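Local coordinates for chitinase (Chromobacterium violaceum, PDB 4TXG), which probably binds chitin and hydrolyses the beta-1,4-glycosidic bonds between its sugar units, acting as a family 18 chitinase, at residues F190-G195 / W255-G260; N197-N202 / V298-K303; T278-A281 / V285-A288; H185-F190 / G308-F313; M319-A322 / D327-F330. All blocks are in the same frame, centred on the assembly; numbering follows the deposited sequence.

Contact 1 (F190-G195 / W255-G260)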
# COMPACT_ATOMS: atom_id res chain seq x y z
N PHE A 190 14.23 -6.59 1.67
CA PHE A 190 14.17 -5.18 1.27
C PHE A 190 15.52 -4.68 0.77
O PHE A 190 16.56 -5.07 1.29
CB PHE A 190 13.80 -4.26 2.44
CG PHE A 190 12.35 -4.27 2.80
CD1 PHE A 190 11.41 -3.71 1.95
CD2 PHE A 190 11.93 -4.79 4.01
CE1 PHE A 190 10.07 -3.69 2.30
CE2 PHE A 190 10.60 -4.78 4.37
CZ PHE A 190 9.67 -4.23 3.51
N ALA A 191 15.49 -3.77 -0.20
CA ALA A 191 16.62 -2.88 -0.42
C ALA A 191 16.47 -1.66 0.50
O ALA A 191 15.41 -1.43 1.08
CB ALA A 191 16.71 -2.44 -1.89
N HIS A 192 17.54 -0.89 0.65
CA HIS A 192 17.48 0.33 1.44
C HIS A 192 18.17 1.45 0.68
O HIS A 192 18.76 1.22 -0.38
CB HIS A 192 18.14 0.14 2.81
CG HIS A 192 19.60 -0.21 2.73
ND1 HIS A 192 20.05 -1.52 2.70
CD2 HIS A 192 20.70 0.57 2.68
CE1 HIS A 192 21.37 -1.52 2.63
NE2 HIS A 192 21.79 -0.27 2.62
N VAL A 193 18.06 2.66 1.20
CA VAL A 193 18.78 3.81 0.68
C VAL A 193 20.09 3.94 1.45
O VAL A 193 20.07 4.14 2.67
CB VAL A 193 17.96 5.10 0.83
CG1 VAL A 193 18.75 6.30 0.31
CG2 VAL A 193 16.64 4.94 0.09
N ASP A 194 21.22 3.82 0.77
CA ASP A 194 22.47 3.78 1.52
C ASP A 194 23.02 5.19 1.76
O ASP A 194 22.37 6.18 1.43
CB ASP A 194 23.52 2.86 0.83
CG ASP A 194 24.09 3.41 -0.47
OD1 ASP A 194 23.99 4.62 -0.77
OD2 ASP A 194 24.70 2.60 -1.20
N GLY A 195 24.20 5.25 2.36
CA GLY A 195 24.82 6.52 2.74
C GLY A 195 25.17 7.44 1.58
O GLY A 195 25.45 8.62 1.78
N TRP A 255 9.50 -0.75 7.34
CA TRP A 255 9.43 -0.07 8.64
C TRP A 255 10.82 0.16 9.23
O TRP A 255 11.12 1.25 9.72
CB TRP A 255 8.56 -0.88 9.61
CG TRP A 255 8.28 -0.19 10.94
CD1 TRP A 255 8.63 -0.65 12.18
CD2 TRP A 255 7.58 1.04 11.16
NE1 TRP A 255 8.21 0.22 13.15
CE2 TRP A 255 7.56 1.27 12.56
CE3 TRP A 255 6.99 1.99 10.32
CZ2 TRP A 255 6.95 2.39 13.12
CZ3 TRP A 255 6.39 3.11 10.88
CH2 TRP A 255 6.38 3.30 12.27
N ALA A 256 11.68 -0.85 9.16
CA ALA A 256 13.00 -0.79 9.79
C ALA A 256 14.03 -0.02 8.97
O ALA A 256 14.94 0.61 9.53
CB ALA A 256 13.52 -2.20 10.07
N GLU A 257 13.92 -0.06 7.65
CA GLU A 257 14.97 0.53 6.82
C GLU A 257 14.49 1.66 5.90
O GLU A 257 15.13 1.97 4.90
CB GLU A 257 15.66 -0.56 6.00
CG GLU A 257 16.43 -1.56 6.88
CD GLU A 257 17.34 -2.48 6.08
OE1 GLU A 257 16.83 -3.39 5.39
OE2 GLU A 257 18.58 -2.31 6.14
N THR A 258 13.38 2.28 6.26
CA THR A 258 13.01 3.53 5.60
C THR A 258 14.00 4.64 5.97
O THR A 258 14.38 5.45 5.12
CB THR A 258 11.57 3.97 5.98
OG1 THR A 258 10.64 3.25 5.16
CG2 THR A 258 11.37 5.46 5.76
N GLY A 259 14.45 4.66 7.22
CA GLY A 259 15.28 5.75 7.70
C GLY A 259 16.70 5.37 8.10
O GLY A 259 17.38 6.14 8.77
N GLY A 260 17.15 4.20 7.68
CA GLY A 260 18.48 3.74 8.04
C GLY A 260 18.72 2.37 7.44
O GLY A 260 17.95 1.93 6.60
O HOH W 1 18.49 -3.69 2.91
O HOH W 2 17.42 3.40 4.02
O HOH W 3 15.41 3.06 2.60

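Contact 2 (N197-N202 / V298-K303)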
# COMPACT_ATOMS: atom_id res chain seq x y z
N ASN A 197 23.00 7.70 -0.90
CA ASN A 197 21.65 7.87 -1.43
C ASN A 197 21.33 6.95 -2.60
O ASN A 197 20.49 7.26 -3.43
CB ASN A 197 21.41 9.33 -1.82
CG ASN A 197 21.23 10.21 -0.61
OD1 ASN A 197 20.67 9.79 0.39
ND2 ASN A 197 21.77 11.43 -0.67
N LYS A 198 21.98 5.79 -2.62
CA LYS A 198 21.76 4.83 -3.69
C LYS A 198 21.00 3.61 -3.20
O LYS A 198 21.10 3.22 -2.03
CB LYS A 198 23.09 4.39 -4.29
CG LYS A 198 23.79 5.54 -5.02
CD LYS A 198 25.29 5.45 -4.92
CE LYS A 198 25.87 4.52 -5.95
NZ LYS A 198 27.34 4.76 -6.05
N LEU A 199 20.22 3.03 -4.10
CA LEU A 199 19.50 1.79 -3.81
C LEU A 199 20.52 0.68 -3.52
O LEU A 199 21.45 0.47 -4.29
CB LEU A 199 18.60 1.45 -5.00
CG LEU A 199 17.55 0.34 -4.85
CD1 LEU A 199 16.48 0.52 -5.91
CD2 LEU A 199 18.20 -1.04 -4.98
N SER A 200 20.36 -0.04 -2.41
CA SER A 200 21.36 -1.05 -2.04
C SER A 200 20.76 -2.29 -1.38
O SER A 200 19.81 -2.18 -0.60
CB SER A 200 22.40 -0.44 -1.09
OG SER A 200 23.35 -1.42 -0.67
N VAL A 201 21.32 -3.45 -1.68
CA VAL A 201 21.04 -4.66 -0.90
C VAL A 201 22.35 -5.21 -0.34
O VAL A 201 22.45 -6.40 -0.05
CB VAL A 201 20.33 -5.76 -1.75
CG1 VAL A 201 18.89 -5.34 -2.11
CG2 VAL A 201 21.13 -6.09 -3.00
N ASN A 202 23.35 -4.34 -0.19
CA ASN A 202 24.69 -4.75 0.23
C ASN A 202 25.22 -5.87 -0.66
O ASN A 202 25.78 -6.85 -0.17
CB ASN A 202 24.70 -5.22 1.69
CG ASN A 202 24.71 -4.07 2.66
OD1 ASN A 202 25.75 -3.46 2.90
ND2 ASN A 202 23.56 -3.78 3.23
N VAL A 298 17.78 2.59 -11.82
CA VAL A 298 17.93 2.18 -13.21
C VAL A 298 19.07 1.17 -13.35
O VAL A 298 18.92 0.12 -13.97
CB VAL A 298 18.17 3.39 -14.15
CG1 VAL A 298 18.61 2.93 -15.53
CG2 VAL A 298 16.90 4.25 -14.25
N ALA A 299 20.22 1.48 -12.75
CA ALA A 299 21.38 0.60 -12.87
C ALA A 299 21.12 -0.75 -12.21
O ALA A 299 21.58 -1.79 -12.70
CB ALA A 299 22.61 1.26 -12.26
N PHE A 300 20.40 -0.72 -11.09
CA PHE A 300 20.09 -1.94 -10.33
C PHE A 300 19.15 -2.85 -11.12
O PHE A 300 19.38 -4.06 -11.23
CB PHE A 300 19.46 -1.56 -8.99
CG PHE A 300 19.29 -2.71 -8.04
CD1 PHE A 300 18.13 -3.47 -8.05
CD2 PHE A 300 20.27 -2.99 -7.11
CE1 PHE A 300 17.97 -4.53 -7.15
CE2 PHE A 300 20.12 -4.03 -6.20
CZ PHE A 300 18.97 -4.79 -6.22
N LEU A 301 18.09 -2.27 -11.68
CA LEU A 301 17.16 -3.03 -12.52
C LEU A 301 17.88 -3.69 -13.70
O LEU A 301 17.63 -4.86 -14.02
CB LEU A 301 16.05 -2.12 -13.05
CG LEU A 301 15.14 -1.46 -12.03
CD1 LEU A 301 13.91 -0.87 -12.70
CD2 LEU A 301 14.75 -2.40 -10.92
N ARG A 302 18.75 -2.93 -14.35
CA ARG A 302 19.50 -3.45 -15.49
C ARG A 302 20.45 -4.57 -15.09
O ARG A 302 20.64 -5.53 -15.83
CB ARG A 302 20.28 -2.32 -16.17
CG ARG A 302 19.40 -1.43 -17.02
CD ARG A 302 20.11 -0.15 -17.42
NE ARG A 302 19.40 0.52 -18.51
CZ ARG A 302 19.66 1.76 -18.92
NH1 ARG A 302 20.61 2.48 -18.34
NH2 ARG A 302 18.97 2.28 -19.94
N LYS A 303 21.05 -4.44 -13.91
CA LYS A 303 22.08 -5.39 -13.47
C LYS A 303 21.51 -6.74 -13.08
O LYS A 303 22.10 -7.79 -13.38
CB LYS A 303 22.85 -4.81 -12.28
CG LYS A 303 23.98 -5.70 -11.79
CD LYS A 303 24.80 -4.98 -10.73
CE LYS A 303 26.05 -5.75 -10.34
NZ LYS A 303 26.79 -5.01 -9.27

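Contact 3 (T278-A281 / V285-A288)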
# COMPACT_ATOMS: atom_id res chain seq x y z
N THR A 278 15.38 12.49 0.25
CA THR A 278 14.39 13.32 -0.45
C THR A 278 14.33 14.76 0.01
O THR A 278 13.88 15.61 -0.74
CB THR A 278 12.95 12.73 -0.35
OG1 THR A 278 12.55 12.67 1.03
CG2 THR A 278 12.89 11.34 -0.96
N VAL A 279 14.72 15.04 1.25
CA VAL A 279 14.60 16.39 1.80
C VAL A 279 15.87 16.77 2.53
O VAL A 279 16.31 16.05 3.43
CB VAL A 279 13.38 16.52 2.75
CG1 VAL A 279 13.29 17.93 3.37
CG2 VAL A 279 12.06 16.19 2.02
N ASN A 280 16.49 17.88 2.13
CA ASN A 280 17.66 18.40 2.84
C ASN A 280 17.33 18.79 4.27
O ASN A 280 16.17 19.02 4.60
CB ASN A 280 18.23 19.61 2.11
CG ASN A 280 18.74 19.28 0.72
OD1 ASN A 280 19.48 18.32 0.54
ND2 ASN A 280 18.35 20.09 -0.26
N ALA A 281 18.35 18.90 5.10
CA ALA A 281 18.15 19.29 6.49
C ALA A 281 17.50 20.67 6.62
O ALA A 281 16.89 20.97 7.65
CB ALA A 281 19.48 19.25 7.23
N VAL A 285 13.77 20.37 -1.04
CA VAL A 285 13.85 19.05 -1.66
C VAL A 285 15.29 18.74 -2.09
O VAL A 285 15.98 19.60 -2.64
CB VAL A 285 12.90 18.95 -2.87
CG1 VAL A 285 13.10 17.64 -3.61
CG2 VAL A 285 11.45 19.09 -2.41
N ASN A 286 15.74 17.52 -1.80
CA ASN A 286 17.11 17.10 -2.09
C ASN A 286 17.25 16.57 -3.51
O ASN A 286 17.21 15.35 -3.72
CB ASN A 286 17.55 16.04 -1.08
CG ASN A 286 19.03 15.67 -1.20
OD1 ASN A 286 19.75 16.18 -2.07
ND2 ASN A 286 19.48 14.80 -0.32
N GLN A 287 17.41 17.47 -4.48
CA GLN A 287 17.48 17.05 -5.89
C GLN A 287 18.65 16.12 -6.15
O GLN A 287 18.52 15.14 -6.90
CB GLN A 287 17.59 18.27 -6.82
CG GLN A 287 17.81 17.87 -8.29
CD GLN A 287 18.06 19.06 -9.22
OE1 GLN A 287 18.40 20.16 -8.78
NE2 GLN A 287 17.89 18.83 -10.53
N ALA A 288 19.79 16.42 -5.55
CA ALA A 288 20.99 15.60 -5.75
C ALA A 288 20.79 14.17 -5.24
O ALA A 288 21.19 13.20 -5.90
CB ALA A 288 22.20 16.25 -5.08
O HOH W 4 18.60 20.50 -3.14

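Contact 4 (H185-F190 / G308-F313)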
# COMPACT_ATOMS: atom_id res chain seq x y z
N HIS A 185 3.17 -11.13 -9.63
CA HIS A 185 4.29 -10.27 -9.24
C HIS A 185 4.92 -10.75 -7.94
O HIS A 185 4.22 -11.22 -7.04
CB HIS A 185 3.85 -8.81 -9.04
CG HIS A 185 3.24 -8.17 -10.25
ND1 HIS A 185 1.98 -8.49 -10.71
CD2 HIS A 185 3.71 -7.20 -11.07
CE1 HIS A 185 1.71 -7.75 -11.78
NE2 HIS A 185 2.74 -6.96 -12.02
N ILE A 186 6.23 -10.61 -7.84
CA ILE A 186 6.96 -10.88 -6.60
C ILE A 186 7.77 -9.65 -6.22
O ILE A 186 8.54 -9.14 -7.03
CB ILE A 186 7.91 -12.06 -6.73
CG1 ILE A 186 7.14 -13.34 -7.11
CG2 ILE A 186 8.73 -12.24 -5.44
CD1 ILE A 186 8.05 -14.42 -7.71
N ASN A 187 7.58 -9.19 -4.99
CA ASN A 187 8.34 -8.07 -4.46
C ASN A 187 9.41 -8.58 -3.51
O ASN A 187 9.10 -9.27 -2.54
CB ASN A 187 7.43 -7.10 -3.69
CG ASN A 187 6.50 -6.32 -4.59
OD1 ASN A 187 6.69 -6.24 -5.80
ND2 ASN A 187 5.48 -5.71 -3.98
N TYR A 188 10.67 -8.24 -3.78
CA TYR A 188 11.76 -8.64 -2.91
C TYR A 188 11.99 -7.62 -1.81
O TYR A 188 12.25 -6.44 -2.09
CB TYR A 188 13.04 -8.81 -3.74
CG TYR A 188 14.25 -9.26 -2.95
CD1 TYR A 188 15.04 -8.34 -2.26
CD2 TYR A 188 14.62 -10.60 -2.93
CE1 TYR A 188 16.18 -8.75 -1.56
CE2 TYR A 188 15.73 -11.02 -2.23
CZ TYR A 188 16.51 -10.09 -1.55
OH TYR A 188 17.62 -10.52 -0.86
N ALA A 189 11.93 -8.08 -0.56
CA ALA A 189 12.07 -7.21 0.62
C ALA A 189 13.33 -7.54 1.41
O ALA A 189 13.50 -8.69 1.80
CB ALA A 189 10.83 -7.37 1.52
N PHE A 190 14.23 -6.59 1.67
CA PHE A 190 14.17 -5.18 1.27
C PHE A 190 15.52 -4.68 0.77
O PHE A 190 16.56 -5.07 1.29
CB PHE A 190 13.80 -4.26 2.44
CG PHE A 190 12.35 -4.27 2.80
CD1 PHE A 190 11.41 -3.71 1.95
CD2 PHE A 190 11.93 -4.79 4.01
CE1 PHE A 190 10.07 -3.69 2.30
CE2 PHE A 190 10.60 -4.78 4.37
CZ PHE A 190 9.67 -4.23 3.51
N GLY A 308 10.92 -3.81 -12.08
CA GLY A 308 10.42 -2.58 -11.50
C GLY A 308 10.95 -2.32 -10.12
O GLY A 308 11.65 -3.15 -9.54
N VAL A 309 10.60 -1.15 -9.59
CA VAL A 309 10.97 -0.75 -8.23
C VAL A 309 9.70 -0.49 -7.44
O VAL A 309 8.77 0.14 -7.95
CB VAL A 309 11.85 0.52 -8.24
CG1 VAL A 309 12.20 0.96 -6.83
CG2 VAL A 309 13.12 0.26 -9.02
N ASP A 310 9.66 -0.99 -6.21
CA ASP A 310 8.53 -0.81 -5.31
C ASP A 310 8.99 0.08 -4.16
O ASP A 310 9.85 -0.30 -3.38
CB ASP A 310 8.03 -2.17 -4.81
CG ASP A 310 6.91 -2.06 -3.80
OD1 ASP A 310 5.83 -1.52 -4.16
OD2 ASP A 310 7.10 -2.54 -2.66
N ILE A 311 8.47 1.30 -4.10
CA ILE A 311 8.90 2.24 -3.07
C ILE A 311 8.07 2.05 -1.81
O ILE A 311 6.86 2.25 -1.82
CB ILE A 311 8.76 3.70 -3.57
CG1 ILE A 311 9.61 3.91 -4.82
CG2 ILE A 311 9.10 4.69 -2.45
CD1 ILE A 311 11.13 3.72 -4.58
N ASP A 312 8.72 1.65 -0.73
CA ASP A 312 8.05 1.39 0.54
C ASP A 312 8.56 2.38 1.60
O ASP A 312 9.20 2.00 2.59
CB ASP A 312 8.27 -0.05 0.97
CG ASP A 312 7.40 -0.45 2.15
OD1 ASP A 312 6.65 0.40 2.69
OD2 ASP A 312 7.48 -1.63 2.55
N PHE A 313 8.29 3.65 1.34
CA PHE A 313 8.71 4.77 2.19
C PHE A 313 7.69 4.92 3.32
O PHE A 313 6.55 5.34 3.09
CB PHE A 313 8.81 6.02 1.29
CG PHE A 313 9.28 7.30 1.95
CD1 PHE A 313 9.37 7.46 3.33
CD2 PHE A 313 9.61 8.38 1.14
CE1 PHE A 313 9.79 8.67 3.89
CE2 PHE A 313 10.05 9.60 1.69
CZ PHE A 313 10.12 9.74 3.07

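Contact 5 (M319-A322 / D327-F330)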
# COMPACT_ATOMS: atom_id res chain seq x y z
N MET A 319 2.32 14.22 9.56
CA MET A 319 1.88 13.95 10.94
C MET A 319 3.10 13.79 11.83
O MET A 319 4.01 13.02 11.52
CB MET A 319 1.03 12.67 11.03
CG MET A 319 -0.14 12.59 10.05
SD MET A 319 -1.39 13.88 10.24
CE MET A 319 -2.16 13.45 11.78
N ASN A 320 3.13 14.52 12.94
CA ASN A 320 4.23 14.47 13.88
C ASN A 320 4.31 13.09 14.54
O ASN A 320 3.28 12.51 14.86
CB ASN A 320 4.07 15.59 14.91
CG ASN A 320 5.21 15.64 15.90
OD1 ASN A 320 6.32 16.03 15.56
ND2 ASN A 320 4.92 15.27 17.15
N ASN A 321 5.53 12.57 14.72
CA ASN A 321 5.77 11.26 15.35
C ASN A 321 5.12 10.08 14.63
O ASN A 321 4.86 9.05 15.24
CB ASN A 321 5.28 11.26 16.81
CG ASN A 321 6.16 12.08 17.73
OD1 ASN A 321 7.28 12.44 17.39
ND2 ASN A 321 5.65 12.37 18.92
N ALA A 322 4.87 10.22 13.34
CA ALA A 322 4.24 9.14 12.59
C ALA A 322 5.26 8.10 12.14
O ALA A 322 4.92 6.94 11.91
CB ALA A 322 3.49 9.68 11.39
N ASP A 327 13.46 7.10 13.62
CA ASP A 327 13.62 8.08 12.54
C ASP A 327 13.17 9.50 12.90
O ASP A 327 13.28 10.40 12.08
CB ASP A 327 12.82 7.63 11.32
CG ASP A 327 13.30 6.31 10.76
OD1 ASP A 327 14.46 5.95 11.03
OD2 ASP A 327 12.51 5.64 10.06
N TRP A 328 12.65 9.70 14.11
CA TRP A 328 12.01 10.98 14.43
C TRP A 328 12.92 12.20 14.32
O TRP A 328 12.45 13.28 13.94
CB TRP A 328 11.40 10.93 15.83
CG TRP A 328 10.16 10.11 15.89
CD1 TRP A 328 9.51 9.52 14.85
CD2 TRP A 328 9.42 9.76 17.07
NE1 TRP A 328 8.40 8.84 15.30
CE2 TRP A 328 8.33 8.97 16.66
CE3 TRP A 328 9.57 10.05 18.43
CZ2 TRP A 328 7.39 8.46 17.56
CZ3 TRP A 328 8.64 9.54 19.33
CH2 TRP A 328 7.57 8.75 18.88
N THR A 329 14.20 12.05 14.62
CA THR A 329 15.12 13.18 14.49
C THR A 329 15.24 13.63 13.03
O THR A 329 15.59 14.79 12.76
CB THR A 329 16.52 12.86 15.04
OG1 THR A 329 17.15 11.87 14.22
CG2 THR A 329 16.42 12.35 16.48
N PHE A 330 14.95 12.73 12.10
CA PHE A 330 14.91 13.10 10.69
C PHE A 330 13.51 13.52 10.25
O PHE A 330 13.34 14.55 9.59
CB PHE A 330 15.36 11.93 9.80
CG PHE A 330 16.80 11.57 9.96
CD1 PHE A 330 17.79 12.34 9.35
CD2 PHE A 330 17.18 10.46 10.71
CE1 PHE A 330 19.12 12.02 9.50
CE2 PHE A 330 18.52 10.13 10.86
CZ PHE A 330 19.49 10.91 10.25

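Contact 1 (F190-G195 / W255-G260)
His192 and Glu257 face each other across a narrow polar gap, with Glu257 OE2 lying 3.8 Å from His192 ND1 and approaching the imidazole obliquely, ring and carboxylate 38° apart. CG of His192 stands between the backbone N and the carbonyl carbon (chi1 61°), which brings the ring alongside Glu257. Glu257 has its CG anti to its carbonyl carbon and then runs extended, a reach that the longer acidic residue affords. No direct hydrogen bond joins the two; water does the bridging. One water lies in the imidazole plane, 2.7 Å from His192 ND1, and donates to Phe190 O and, over 3.0 Å, to Glu257 OE1. Another accepts from Val193 N and donates to Glu257 O at 2.6 Å, so the backbones too are joined through solvent. The second carboxylate oxygen, OE2, accepts from the backbone N of Phe262, which limits its rotation. Phe190 CB comes no nearer than 4.3 Å to Glu257 OE1, a loose approach. Strand 185-193 is here flanked by strands 199-200 and 247-253, His192 also meets the ring of Tyr261, and Val193 packs on Phe274 and Met277 of helix 273-278.

Contact 2 (N197-N202 / V298-K303)
Leu199 and Phe300 form the heart of this apolar contact through a CH-pi interaction. The CD2 methyl of Leu199 stands 3.6 Å from the centroid of the Phe300 ring and only 13° off its normal, almost centred over one face. All six ring carbons are therefore at similar distances from it, the nearest being Phe300 CD2 at 3.6 Å. Both side chains carry CG anti to the backbone N (chi1 -169° and -171°), which throws them across the gap to cross at about a right angle.

Plain van der Waals packing comes from Val201, whose CG2 meets the rim of the same ring in its plane, 3.9 Å from Phe300 CE2. Branched aliphatic groups suit both positions, since one methyl can sit over the flat face and another fill the rim. This is how the outer layer of a beta/alpha barrel is built: helix 287-304 lies against the sheet, and Ile250 of strand 247-253 touches Val201, Phe300 and Leu301.

Among the polar bonds, Leu199 N to Ser296 OG, one turn before Phe300, ties strand to helix. Others stay within one side: Ser200 OG accepts from Asn202 N at 3.0 Å, an ST turn that bends the chain after strand 199-200. On the helix, Val298 CG1 lies 3.3 Å above the plane of the Arg302 guanidinium, which makes a salt bridge with Asp360 of helix 338-360.

Contact 3 (T278-A281 / V285-A288)
Thr278 O is approached by two groups of the opposing segment. Asn286 N donates to it over 2.9 Å in a nearly straight bond (174° at the hydrogen), arriving from above the carbonyl plane, 57° out of it, rather than along a lone pair. Val285 CA adds a weaker CH...O contact to Thr278 O at 3.6 Å. Together they draw the backbones into a single bridge between Val279 and Val285, whose CA atoms are 4.4 Å apart.

Beyond the bridge, two asparagines cross at about a right angle. Asn280 OD1 rests 3.2 Å from Asn286 CG, a contact with the carbonyl carbon of the other amide and not a hydrogen bond. The direct partners of these amides lie outside the two segments, Asn280 ND2 being hydrogen-bonded to Thr284 OG1, but one water bridges across: it accepts from Asn280 ND2 and gives a 2.8 Å bond to Val285 O. With CG of Asn286 anti to the backbone N (chi1 -173°), its amide is swung to where OD1 accepts from Gly289 N and ND2 gives to Ser276 O. The amide is thus held at both ends, and asparagine, short and with a donor as well as an acceptor, suits the place. Val285 points away from segment 278-281 and packs on Lys340 and Ala344 of helix 338-360.

The arrangement is that of a short connection between helices 273-278 and 287-304: Asn286 centres an inverse gamma turn and serves as a side-chain N-cap, closing the first turn of helix 287-304 in the barrel of a family 18 glycoside hydrolase.

Contact 4 (H185-F190 / G308-F313)
Phe190 and Asp312 make the nearest approach here, Asp312 OD2 lying 3.3 Å from Phe190 CE1 and 3.5 Å from Phe190 CZ. The carboxylate meets the ring obliquely, the two planes 53° apart. Deeper in, Asn187 and Asp310 stack their flat ends with planes only 16° apart; Asn187 ND2 is 3.8 Å from Asp310 OD2, but no hydrogen bond joins the pair, the carboxylate being bound by others. Small polar groups with planar ends fit well in such a stack.

Both segments are strands of a TIM barrel, and their side chains meet inside it, over strand 247-253, which separates the two. The run Gly308-Phe313 with Glu314 covers most of the DxxDxDxE signature of family 18 glycoside hydrolases, in which Asp310, Asp312 and Glu314 are the last three of four acidic residues. Asp312 also lies about 5 Å from a bound cesium ion.

The second shell fixes these groups. Asp310 OD2 is hydrogen-bonded to both Tyr159 OH and Ser251 OG, and its OD1 to Thr367 OG1, three bonds from three strands that restrain the carboxylate's rotation. Asn393 touches both Asn187 and Asp310, and Met395 packs on Asp312. The cis peptide between Ala189 and Phe190, with Phe190 CG anti to its carbonyl carbon (chi1 -77°), goes with Ala189 CB lying 3.5 Å above the ring plane, over its centre, while CE1 and CZ reach Asp312.

Contact 5 (M319-A322 / D327-F330)
Asn321 and Trp328 account for nearly all of the buried surface, the asparagine lying flat against one face of the indole. Its amide plane is 18° from that of the ring, and Asn321 OD1 stands 3.4 Å above it, nearest to Trp328 CD2 where the two rings fuse. The CB of Asn321 follows over the six-membered ring, 3.6 Å from Trp328 CZ2. Its CA makes a CH-pi contact, 3.9 Å from the centroid of the five-membered ring and over the same face. A broad, flat aromatic suits this place, because it can receive backbone and amide together.

Asn321 reaches the ring from the third position of a type II beta turn, Met319 to Ala322, closed by a weak bond of 3.4 Å from Ala322 N to Met319 O. The turn needs positive phi here, 60°, which asparagine tolerates better than most residues. It belongs to the barrel loop that links strand 308-312 to helix 328-331.

Trp328 sits in the first turn of that helix, with CG anti to its carbonyl carbon (chi1 -74°) and the indole leaning over the turn. Both polar ends have partners nearby: Trp328 NE1 donates to Gly323 O, and Asn321 OD1 accepts from Asn332 ND2, fixing the amide's rotation above the ring. Ala322, the smallest contributor, packs instead on Tyr375 and Leu376 of helix 374-377, while Met319 touches Asp670, far along the chain.

Overall arrangement
Contact 4 lies inside the barrel, at the acidic signature strand; contacts 1, 2 and 3 lie together on one side of the chain's centre. Contact 4 shares Phe190 with contact 1, whose centre is 12 Å away, and a cesium ion lies about 5 Å from the Asp312 side chain and one about 7 Å from that of Phe190. Contact 2, 13 Å from contact 1 between centres, is joined to it by the backbone pairing of His192 with Ser200, and its Leu301 reaches Val309 of contact 4. Contact 3 starts the helix that contact 2 uses, their centres 19 Å apart. Contact 5 is 23 Å from contact 4 between centres but touches contact 1, where Gly259 meets Asp327.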